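PDB 5X2E: tegumental protein 20.8 kDa from Clonorchis sinensis, which binds a calcium ion in the first of the two paired EF-hands of its calmodulin-like domain, its wider role being unsettled. Local coordinates for residues S2-F7 and A66-F71; V8-D13 and P21-Y26; T15-Y20 and T49-L54; Q42-D47 and E55-K60. All blocks are in the same frame, centred on the assembly; numbering follows the deposited sequence.

Interaction 1 (S2-F7 and A66-F71); sequences SFINIF and AEIIDF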
# COMPACT_ATOMS: atom_id res chain seq x y z
N SER A 2 1.17 4.43 -10.25
CA SER A 2 -0.14 4.70 -9.66
C SER A 2 -0.21 4.28 -8.20
O SER A 2 0.60 3.49 -7.73
CB SER A 2 -1.22 3.94 -10.43
OG SER A 2 -1.01 2.54 -10.28
N PHE A 3 -1.20 4.79 -7.48
CA PHE A 3 -1.41 4.32 -6.13
C PHE A 3 -1.72 2.82 -6.10
O PHE A 3 -1.34 2.13 -5.16
CB PHE A 3 -2.53 5.10 -5.45
CG PHE A 3 -2.12 6.45 -5.00
CD1 PHE A 3 -1.08 6.61 -4.10
CD2 PHE A 3 -2.80 7.57 -5.43
CE1 PHE A 3 -0.70 7.86 -3.65
CE2 PHE A 3 -2.42 8.83 -4.98
CZ PHE A 3 -1.36 8.96 -4.09
N ILE A 4 -2.41 2.31 -7.14
CA ILE A 4 -2.72 0.88 -7.24
C ILE A 4 -1.42 0.06 -7.21
O ILE A 4 -1.24 -0.86 -6.40
CB ILE A 4 -3.55 0.58 -8.53
CG1 ILE A 4 -4.95 1.20 -8.42
CG2 ILE A 4 -3.68 -0.91 -8.73
CD1 ILE A 4 -5.70 1.43 -9.73
N ASN A 5 -0.51 0.45 -8.08
CA ASN A 5 0.80 -0.16 -8.18
C ASN A 5 1.61 -0.05 -6.88
O ASN A 5 2.22 -1.02 -6.43
CB ASN A 5 1.54 0.53 -9.30
CG ASN A 5 2.83 -0.14 -9.70
OD1 ASN A 5 3.45 -0.86 -8.94
ND2 ASN A 5 3.26 0.15 -10.92
N ILE A 6 1.63 1.13 -6.28
CA ILE A 6 2.45 1.35 -5.09
C ILE A 6 1.92 0.50 -3.93
O ILE A 6 2.70 -0.10 -3.19
CB ILE A 6 2.52 2.86 -4.74
CG1 ILE A 6 3.30 3.60 -5.85
CG2 ILE A 6 3.17 3.08 -3.37
CD1 ILE A 6 3.08 5.11 -5.88
N PHE A 7 0.59 0.39 -3.80
CA PHE A 7 0.02 -0.45 -2.73
C PHE A 7 0.54 -1.88 -2.89
O PHE A 7 0.99 -2.50 -1.93
CB PHE A 7 -1.52 -0.49 -2.76
CG PHE A 7 -2.09 -1.28 -1.63
CD1 PHE A 7 -2.51 -0.63 -0.48
CD2 PHE A 7 -2.20 -2.68 -1.70
CE1 PHE A 7 -3.00 -1.34 0.60
CE2 PHE A 7 -2.68 -3.39 -0.62
CZ PHE A 7 -3.09 -2.73 0.53
N ALA A 66 -11.25 -4.39 -5.77
CA ALA A 66 -11.14 -5.14 -7.02
C ALA A 66 -10.02 -4.61 -7.94
O ALA A 66 -9.40 -5.40 -8.64
CB ALA A 66 -12.48 -5.13 -7.76
N GLU A 67 -9.75 -3.31 -7.92
CA GLU A 67 -8.68 -2.72 -8.77
C GLU A 67 -7.27 -3.15 -8.35
O GLU A 67 -6.40 -3.43 -9.20
CB GLU A 67 -8.77 -1.20 -8.75
CG GLU A 67 -9.98 -0.68 -9.44
CD GLU A 67 -10.02 0.82 -9.40
OE1 GLU A 67 -9.45 1.46 -10.31
OE2 GLU A 67 -10.64 1.36 -8.46
N ILE A 68 -7.03 -3.24 -7.06
CA ILE A 68 -5.74 -3.72 -6.59
C ILE A 68 -5.63 -5.20 -6.89
O ILE A 68 -4.57 -5.68 -7.28
CB ILE A 68 -5.55 -3.45 -5.07
CG1 ILE A 68 -4.97 -2.05 -4.83
CG2 ILE A 68 -4.61 -4.47 -4.44
CD1 ILE A 68 -5.91 -0.96 -5.19
N ILE A 69 -6.71 -5.94 -6.69
CA ILE A 69 -6.67 -7.38 -6.94
C ILE A 69 -6.35 -7.67 -8.42
O ILE A 69 -5.56 -8.56 -8.73
CB ILE A 69 -7.98 -8.05 -6.51
CG1 ILE A 69 -8.16 -7.94 -4.99
CG2 ILE A 69 -7.98 -9.51 -6.96
CD1 ILE A 69 -9.55 -8.34 -4.55
N ASP A 70 -6.99 -6.94 -9.32
CA ASP A 70 -6.73 -7.12 -10.76
C ASP A 70 -5.28 -6.87 -11.05
O ASP A 70 -4.62 -7.65 -11.75
CB ASP A 70 -7.58 -6.16 -11.59
CG ASP A 70 -8.91 -6.75 -11.94
OD1 ASP A 70 -9.04 -7.98 -11.87
OD2 ASP A 70 -9.81 -5.98 -12.32
N PHE A 71 -4.77 -5.77 -10.51
CA PHE A 71 -3.38 -5.43 -10.75
C PHE A 71 -2.46 -6.50 -10.19
O PHE A 71 -1.49 -6.87 -10.82
CB PHE A 71 -3.02 -4.06 -10.17
CG PHE A 71 -1.59 -3.65 -10.43
CD1 PHE A 71 -0.58 -3.93 -9.50
CD2 PHE A 71 -1.25 -2.99 -11.60
CE1 PHE A 71 0.73 -3.57 -9.76
CE2 PHE A 71 0.06 -2.60 -11.85
CZ PHE A 71 1.05 -2.90 -10.93
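Ile-4 is the main bump on segment 2-7, and it drops into a hollow on helix 65-79 walled by Glu-67, Ile-68 and Phe-71. Each of its branches finds a different wall. CG1, beside the backbone N (chi1 -68°), meets Ile-68 CD1 at 4.0 Å. CG2, anti to the backbone N, meets Phe-71 CB at 3.5 Å, and CD1 crosses the Glu-67 chain 3.8 Å from OE1. The other carboxylate oxygen of Glu-67, OE2, accepts a hydrogen bond from Lys-64 N, just before the segment. In return, Phe-71 projects its ring beneath Asn-5: Asn-5 CA sits over one face in a CH-pi contact, 4.1 Å from the centroid, and Asn-5 CG rides 3.5 Å from CZ at the ring's far end. Deeper in, Ile-68 CG2 meets Phe-7 CD2 at 4.1 Å, a looser touch between side chains that cross at about a right angle. Ser-2 starts its helix by an N-cap, OG accepting from Asn-5 N. The axes pass 9.4 Å apart at a crossing angle of -66°, an apolar helix-helix packing that lays the helix following an EF-hand pair across the entering helix of the first hand.

Interaction 2 (V8-D13 and P21-Y26); sequences VSIDKD and PELEQY. With CA (calcium ion), chain B.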
# COMPACT_ATOMS: atom_id res chain seq x y z
N VAL A 8 0.40 -2.41 -4.10
CA VAL A 8 0.87 -3.77 -4.35
C VAL A 8 2.36 -3.91 -4.11
O VAL A 8 2.81 -4.88 -3.49
CB VAL A 8 0.46 -4.21 -5.76
CG1 VAL A 8 1.17 -5.52 -6.15
CG2 VAL A 8 -1.06 -4.37 -5.81
N SER A 9 3.14 -2.91 -4.50
CA SER A 9 4.57 -2.95 -4.22
C SER A 9 4.94 -2.96 -2.73
O SER A 9 5.83 -3.68 -2.28
CB SER A 9 5.26 -1.77 -4.88
OG SER A 9 6.65 -1.96 -4.75
N ILE A 10 4.25 -2.14 -1.95
CA ILE A 10 4.52 -2.09 -0.51
C ILE A 10 4.08 -3.40 0.18
O ILE A 10 4.80 -3.93 1.04
CB ILE A 10 3.82 -0.89 0.13
CG1 ILE A 10 4.38 0.42 -0.43
CG2 ILE A 10 3.97 -0.94 1.64
CD1 ILE A 10 3.53 1.64 -0.07
N ASP A 11 2.92 -3.91 -0.20
CA ASP A 11 2.30 -5.06 0.43
C ASP A 11 2.89 -6.34 -0.13
O ASP A 11 2.23 -7.11 -0.87
CB ASP A 11 0.79 -5.02 0.23
CG ASP A 11 0.11 -6.17 0.88
OD1 ASP A 11 0.56 -6.62 1.96
OD2 ASP A 11 -0.88 -6.67 0.29
N LYS A 12 4.15 -6.57 0.19
CA LYS A 12 4.94 -7.58 -0.51
C LYS A 12 4.48 -9.00 -0.22
O LYS A 12 4.75 -9.89 -1.01
CB LYS A 12 6.41 -7.43 -0.14
CG LYS A 12 6.64 -7.45 1.33
CD LYS A 12 8.09 -7.19 1.64
CE LYS A 12 8.42 -7.72 3.00
NZ LYS A 12 9.88 -7.91 3.14
N ASP A 13 3.80 -9.22 0.91
CA ASP A 13 3.30 -10.57 1.20
C ASP A 13 1.86 -10.80 0.73
O ASP A 13 1.31 -11.89 0.91
CB ASP A 13 3.45 -10.90 2.68
CG ASP A 13 2.67 -9.98 3.57
OD1 ASP A 13 1.87 -9.12 3.10
OD2 ASP A 13 2.82 -10.15 4.80
N PRO A 21 6.26 -1.98 9.19
CA PRO A 21 7.58 -2.32 8.63
C PRO A 21 7.59 -2.37 7.08
O PRO A 21 8.58 -1.92 6.49
CB PRO A 21 7.87 -3.71 9.23
CG PRO A 21 7.15 -3.64 10.59
CD PRO A 21 5.86 -2.92 10.27
N GLU A 22 6.53 -2.89 6.45
CA GLU A 22 6.46 -2.89 4.99
C GLU A 22 6.57 -1.48 4.43
O GLU A 22 7.31 -1.25 3.48
CB GLU A 22 5.14 -3.54 4.51
CG GLU A 22 5.18 -5.06 4.55
CD GLU A 22 3.83 -5.70 4.20
OE1 GLU A 22 2.77 -5.04 4.33
OE2 GLU A 22 3.79 -6.87 3.77
N LEU A 23 5.81 -0.56 5.00
CA LEU A 23 5.81 0.83 4.57
C LEU A 23 7.20 1.43 4.78
O LEU A 23 7.75 2.08 3.90
CB LEU A 23 4.74 1.59 5.36
CG LEU A 23 4.72 3.10 5.17
CD1 LEU A 23 4.40 3.50 3.70
CD2 LEU A 23 3.71 3.69 6.14
N GLU A 24 7.79 1.16 5.95
CA GLU A 24 9.08 1.72 6.27
C GLU A 24 10.19 1.18 5.36
O GLU A 24 11.09 1.93 4.95
CB GLU A 24 9.37 1.48 7.76
CG GLU A 24 8.43 2.35 8.59
CD GLU A 24 8.03 1.86 9.93
OE1 GLU A 24 8.48 0.79 10.39
OE2 GLU A 24 7.27 2.64 10.56
N GLN A 25 10.11 -0.11 5.02
CA GLN A 25 11.06 -0.69 4.07
C GLN A 25 10.93 -0.06 2.69
O GLN A 25 11.91 0.29 2.05
CB GLN A 25 10.87 -2.19 3.97
CG GLN A 25 11.80 -2.83 2.96
CD GLN A 25 11.79 -4.32 2.99
OE1 GLN A 25 10.81 -4.95 3.43
NE2 GLN A 25 12.88 -4.91 2.54
N TYR A 26 9.70 0.12 2.22
CA TYR A 26 9.51 0.77 0.94
C TYR A 26 10.08 2.19 0.90
O TYR A 26 10.75 2.60 -0.06
CB TYR A 26 8.04 0.79 0.60
CG TYR A 26 7.74 1.40 -0.74
CD1 TYR A 26 7.43 2.74 -0.85
CD2 TYR A 26 7.75 0.62 -1.90
CE1 TYR A 26 7.14 3.31 -2.10
CE2 TYR A 26 7.48 1.18 -3.14
CZ TYR A 26 7.16 2.52 -3.23
OH TYR A 26 6.86 3.05 -4.44
CA CA B . 1.28 -7.03 4.04
O HOH W 1 7.44 -3.25 1.56
O HOH W 2 12.48 -8.23 1.67
O HOH W 3 1.67 -7.44 6.31
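The calcium site of the first EF-hand brings Asp-11 and Asp-13, in the loop just after the entering helix, together with Glu-22 on the exiting helix. Asp-11 OD1 binds the calcium ion at 2.2 Å and Asp-13 OD1 at 2.4 Å, each through one oxygen. Glu-22 is bidentate: its chain runs out extended (CD anti to CA, chi2 175°), and OE1 and OE2 both lie 2.5 Å from the metal. Thr-15 OG1, Val-17 O and a water complete seven ligands, the number expected of a canonical loop with glutamate in its last position. As ligands of the same ion, Asp-13 OD1 and Glu-22 OE2 come within 3.0 Å of each other without a hydrogen bond. Second-shell bonds steady the carboxylates, Glu-22 OE1 accepting from Ser-19 N, and Asp-11 OD2 from Asn-16 N while also forming a salt bridge with Arg-72. Away from the ion Ile-10 of the entering helix packs against the exiting helix: its CG1 lies over one face of the Tyr-26 ring, offset toward the rim and 3.5 Å from CG, while Ser-9 OG stands at the ring's edge. A water donates to both Ile-10 O and Glu-22 O, joining the backbones. On the outer side Lys-12 NZ donates to Gln-25 OE1 at 3.1 Å, on an in-plane lone pair, and Gln-25 NE2 is hydrogen-bonded to Glu-29 OE2. Three carboxylates so close would probably repel one another strongly without the cation; calcium binding is therefore likely to be what draws Glu-22, and the exiting helix with it, in to the loop.

Interaction 3 (T15-Y20 and T49-L54); sequences TNVISY and TGSITL. With CA (calcium ion), chain B.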
# COMPACT_ATOMS: atom_id res chain seq x y z
N THR A 15 -1.00 -9.70 1.75
CA THR A 15 -2.10 -9.87 2.70
C THR A 15 -3.18 -8.80 2.56
O THR A 15 -4.22 -8.91 3.22
CB THR A 15 -1.58 -9.84 4.16
OG1 THR A 15 -0.94 -8.57 4.42
CG2 THR A 15 -0.60 -11.00 4.41
N ASN A 16 -2.91 -7.78 1.75
CA ASN A 16 -3.82 -6.62 1.63
C ASN A 16 -3.96 -5.83 2.93
O ASN A 16 -4.89 -5.04 3.11
CB ASN A 16 -5.18 -7.05 1.09
CG ASN A 16 -5.08 -7.61 -0.29
OD1 ASN A 16 -4.55 -6.96 -1.19
ND2 ASN A 16 -5.53 -8.85 -0.47
N VAL A 17 -2.96 -6.00 3.78
CA VAL A 17 -2.72 -5.12 4.90
C VAL A 17 -1.25 -4.69 4.79
O VAL A 17 -0.35 -5.55 4.80
CB VAL A 17 -2.97 -5.80 6.24
CG1 VAL A 17 -2.74 -4.80 7.36
CG2 VAL A 17 -4.40 -6.38 6.30
N ILE A 18 -1.02 -3.39 4.70
CA ILE A 18 0.32 -2.84 4.74
C ILE A 18 0.72 -2.69 6.21
O ILE A 18 0.10 -1.96 7.01
CB ILE A 18 0.39 -1.50 3.99
CG1 ILE A 18 0.33 -1.77 2.48
CG2 ILE A 18 1.64 -0.71 4.43
CD1 ILE A 18 0.31 -0.47 1.64
N SER A 19 1.73 -3.44 6.61
CA SER A 19 2.27 -3.28 7.93
C SER A 19 3.17 -2.06 7.99
O SER A 19 3.73 -1.61 6.96
CB SER A 19 3.05 -4.55 8.34
OG SER A 19 4.29 -4.56 7.65
N TYR A 20 3.38 -1.52 9.18
CA TYR A 20 4.29 -0.41 9.30
C TYR A 20 5.74 -0.78 8.87
O TYR A 20 6.36 -0.02 8.11
CB TYR A 20 4.23 0.17 10.70
CG TYR A 20 2.93 0.87 11.10
CD1 TYR A 20 1.93 1.17 10.19
CD2 TYR A 20 2.73 1.22 12.43
CE1 TYR A 20 0.77 1.84 10.59
CE2 TYR A 20 1.58 1.86 12.84
CZ TYR A 20 0.59 2.17 11.92
OH TYR A 20 -0.53 2.84 12.39
N THR A 49 -5.08 2.19 13.96
CA THR A 49 -5.31 0.78 14.21
C THR A 49 -3.99 0.01 14.24
O THR A 49 -3.95 -1.12 14.70
CB THR A 49 -6.21 0.14 13.12
OG1 THR A 49 -5.52 0.16 11.86
CG2 THR A 49 -7.53 0.90 13.00
N GLY A 50 -2.93 0.60 13.70
CA GLY A 50 -1.63 -0.04 13.69
C GLY A 50 -1.23 -0.67 12.37
O GLY A 50 -0.17 -1.29 12.29
N SER A 51 -2.06 -0.52 11.34
CA SER A 51 -1.71 -1.03 10.00
C SER A 51 -2.65 -0.36 9.01
O SER A 51 -3.59 0.36 9.40
CB SER A 51 -1.82 -2.53 9.91
OG SER A 51 -3.16 -2.94 10.14
N ILE A 52 -2.39 -0.58 7.73
CA ILE A 52 -3.14 0.08 6.68
C ILE A 52 -3.82 -0.96 5.83
O ILE A 52 -3.18 -1.70 5.09
CB ILE A 52 -2.21 0.97 5.83
CG1 ILE A 52 -1.71 2.21 6.64
CG2 ILE A 52 -2.92 1.39 4.54
CD1 ILE A 52 -0.50 2.89 6.06
N THR A 53 -5.14 -1.05 5.89
CA THR A 53 -5.85 -2.06 5.10
C THR A 53 -6.12 -1.57 3.69
O THR A 53 -6.23 -0.37 3.42
CB THR A 53 -7.20 -2.45 5.74
OG1 THR A 53 -8.08 -1.31 5.72
CG2 THR A 53 -7.01 -2.90 7.18
N LEU A 54 -6.25 -2.54 2.79
CA LEU A 54 -6.65 -2.23 1.43
C LEU A 54 -7.98 -1.44 1.44
O LEU A 54 -8.13 -0.48 0.66
CB LEU A 54 -6.80 -3.53 0.63
CG LEU A 54 -7.28 -3.33 -0.79
CD1 LEU A 54 -6.35 -2.41 -1.55
CD2 LEU A 54 -7.37 -4.70 -1.48
CA CA B . 1.28 -7.03 4.04
O HOH W 4 1.87 -2.75 11.36
O HOH W 3 1.67 -7.44 6.31
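The Tyr-20 ring lies over the Gly-50 peptide: Gly-50 O stands 3.5 Å above the centre of one face, and Gly-50 C approaches CZ to 3.4 Å. The ring's OH reaches past Gly-50 CA to hydrogen-bond Asp-45 OD2, which also receives Gly-50 N. Gly-50 O is further engaged by a water that links it to Tyr-20 N, and the positive phi of Gly-50 (102°) suits a residue without CB. At the other end, the Asn-16 amide lies alongside Leu-54, OD1 being 3.6 Å from CD2, while its polar end has its strongest partner in Arg-72. Between these ends the strands run antiparallel. Ile-18 and Ile-52 form a hydrogen-bonded pair, Ile-18 N to Ile-52 O at 2.8 Å and Ile-52 N to Ile-18 O at 2.9 Å, and Leu-54 N extends the ladder to Asn-16 O. Both isoleucines put their side chains into the helical core, CB to CB 4.0 Å, whereas Val-17 and Ser-51 meet on the other face. The peptide joining Val-17 to Ile-18 works on both sides: its O binds the calcium ion at 2.3 Å and its N-H bonds the partner strand. This is the short two-stranded sheet that couples the loops of paired EF-hands.

Interaction 4 (Q42-D47 and E55-K60); sequences QLFDPD and ETFCSK
Phe-44, Lys-60 and Phe-57 carry this contact, with the Phe-44 ring in the middle. Phe-57 turns an edge toward one face of that ring, CD2 standing 3.8 Å above its centre. The centroids are 4.9 Å apart and the planes 52° from each other, an edge-to-face pair well short of perpendicular, between side chains that run side by side in the same direction. Leu-43 CB lies over the centre of the opposite face, so the ring is sandwiched between an aromatic edge and an aliphatic carbon. Lys-60 takes the rim: its CB is near the ring plane, 3.9 Å from Phe-44 CD1. A bend at chi2 (-67°) then turns CD back, and the methylenes wrap round Leu-43 O, CG approaching it to 3.2 Å, before CE slides past Pro-46 CG at 3.9 Å. Thr-56 adds its methyl: CG2 presses to 3.1 Å from Phe-44 O, a tight approach, and meets Pro-46 CD tip to tip. Farther in, the Phe-44 ring also pairs edge-to-face with Trp-40, and Phe-57 meets the Phe-7 ring of the first hand. Helices 35-44 and 54-61, closed on an aromatic pair across the loop between them, make the second helix-loop-helix of the EF-hand pair, its Phe-57 side chain about 12 Å from the calcium ion held by the first.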
# COMPACT_ATOMS: atom_id res chain seq x y z
N GLN A 42 -1.32 8.88 8.63
CA GLN A 42 -2.36 9.86 8.84
C GLN A 42 -3.46 9.78 7.80
O GLN A 42 -4.64 9.91 8.13
CB GLN A 42 -1.73 11.23 8.84
CG GLN A 42 -0.91 11.46 10.08
CD GLN A 42 -0.38 12.88 10.18
OE1 GLN A 42 -0.67 13.73 9.34
NE2 GLN A 42 0.41 13.15 11.22
N LEU A 43 -3.10 9.57 6.55
CA LEU A 43 -4.10 9.48 5.49
C LEU A 43 -4.85 8.13 5.49
O LEU A 43 -6.07 8.10 5.27
CB LEU A 43 -3.44 9.70 4.11
CG LEU A 43 -2.86 11.10 3.81
CD1 LEU A 43 -2.02 11.11 2.53
CD2 LEU A 43 -3.94 12.16 3.71
N PHE A 44 -4.15 7.03 5.78
CA PHE A 44 -4.67 5.67 5.54
C PHE A 44 -4.86 4.82 6.79
O PHE A 44 -5.40 3.71 6.71
CB PHE A 44 -3.75 4.94 4.57
CG PHE A 44 -3.55 5.67 3.29
CD1 PHE A 44 -4.63 6.12 2.54
CD2 PHE A 44 -2.26 5.89 2.82
CE1 PHE A 44 -4.42 6.81 1.35
CE2 PHE A 44 -2.05 6.56 1.64
CZ PHE A 44 -3.13 7.02 0.90
N ASP A 45 -4.42 5.35 7.93
CA ASP A 45 -4.72 4.71 9.22
C ASP A 45 -5.15 5.79 10.20
O ASP A 45 -4.55 5.93 11.26
CB ASP A 45 -3.50 3.93 9.78
CG ASP A 45 -3.86 3.08 10.99
OD1 ASP A 45 -5.06 2.75 11.18
OD2 ASP A 45 -2.93 2.73 11.77
N PRO A 46 -6.20 6.57 9.84
CA PRO A 46 -6.52 7.73 10.67
C PRO A 46 -6.95 7.37 12.07
O PRO A 46 -6.72 8.19 12.98
CB PRO A 46 -7.68 8.40 9.89
CG PRO A 46 -8.28 7.26 9.10
CD PRO A 46 -7.11 6.45 8.69
N ASP A 47 -7.57 6.21 12.25
CA ASP A 47 -7.99 5.74 13.57
C ASP A 47 -6.87 5.03 14.35
O ASP A 47 -7.10 4.51 15.44
CB ASP A 47 -9.19 4.81 13.44
CG ASP A 47 -10.43 5.53 12.95
OD1 ASP A 47 -11.12 5.01 12.05
OD2 ASP A 47 -10.70 6.63 13.45
N GLU A 55 -8.91 -1.83 2.33
CA GLU A 55 -10.23 -1.17 2.41
C GLU A 55 -10.10 0.34 2.70
O GLU A 55 -10.75 1.17 2.07
CB GLU A 55 -11.12 -1.84 3.48
CG GLU A 55 -11.62 -3.24 3.11
CD GLU A 55 -12.66 -3.25 2.00
OE1 GLU A 55 -13.39 -2.27 1.77
OE2 GLU A 55 -12.76 -4.26 1.33
N THR A 56 -9.29 0.70 3.69
CA THR A 56 -9.18 2.10 4.09
C THR A 56 -8.40 2.89 3.04
O THR A 56 -8.73 4.04 2.73
CB THR A 56 -8.53 2.21 5.47
OG1 THR A 56 -9.36 1.51 6.41
CG2 THR A 56 -8.43 3.65 5.88
N PHE A 57 -7.35 2.27 2.51
CA PHE A 57 -6.57 2.86 1.43
C PHE A 57 -7.52 3.23 0.27
O PHE A 57 -7.53 4.37 -0.21
CB PHE A 57 -5.49 1.87 1.00
CG PHE A 57 -4.59 2.34 -0.10
CD1 PHE A 57 -4.81 1.92 -1.41
CD2 PHE A 57 -3.47 3.12 0.17
CE1 PHE A 57 -3.94 2.30 -2.43
CE2 PHE A 57 -2.61 3.48 -0.83
CZ PHE A 57 -2.84 3.06 -2.14
N CYS A 58 -8.37 2.28 -0.11
CA CYS A 58 -9.26 2.48 -1.24
C CYS A 58 -10.33 3.53 -0.94
O CYS A 58 -10.68 4.36 -1.79
CB CYS A 58 -9.92 1.17 -1.66
SG CYS A 58 -8.82 0.04 -2.52
N SER A 59 -10.91 3.47 0.25
CA SER A 59 -11.93 4.46 0.61
C SER A 59 -11.38 5.89 0.55
O SER A 59 -12.07 6.81 0.10
CB SER A 59 -12.48 4.14 1.99
OG SER A 59 -13.22 2.93 1.94
N LYS A 60 -10.15 6.08 1.01
CA LYS A 60 -9.56 7.42 1.03
C LYS A 60 -9.25 7.92 -0.37
O LYS A 60 -9.34 9.11 -0.64
CB LYS A 60 -8.29 7.45 1.89
CG LYS A 60 -8.55 7.22 3.37
CD LYS A 60 -9.32 8.37 4.02
CE LYS A 60 -9.60 8.04 5.49
NZ LYS A 60 -10.28 9.13 6.23

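How the interactions relate
Along the chain, interaction 1 spans the other three, since its segments come first and last. Interaction 2 closes the first EF-hand and interaction 4 the second; they follow in series, lie about 16 Å apart between centres and do not touch. Interaction 3 joins them: its centre is about 9 Å from each, and its strands 17-19 and 51-53 stand between the helices of their hands. It shares the calcium ion and a water with interaction 2 and packs Ile-52 on Phe-44 of interaction 4. Phe-7 of interaction 1 packs on Ile-18, Leu-54 and Phe-57, while Ile-68 and Phe-71 reach Val-8. Sheet, hands and final helix thus pack through their apolar sides, the calcium ion beside strand 17-19.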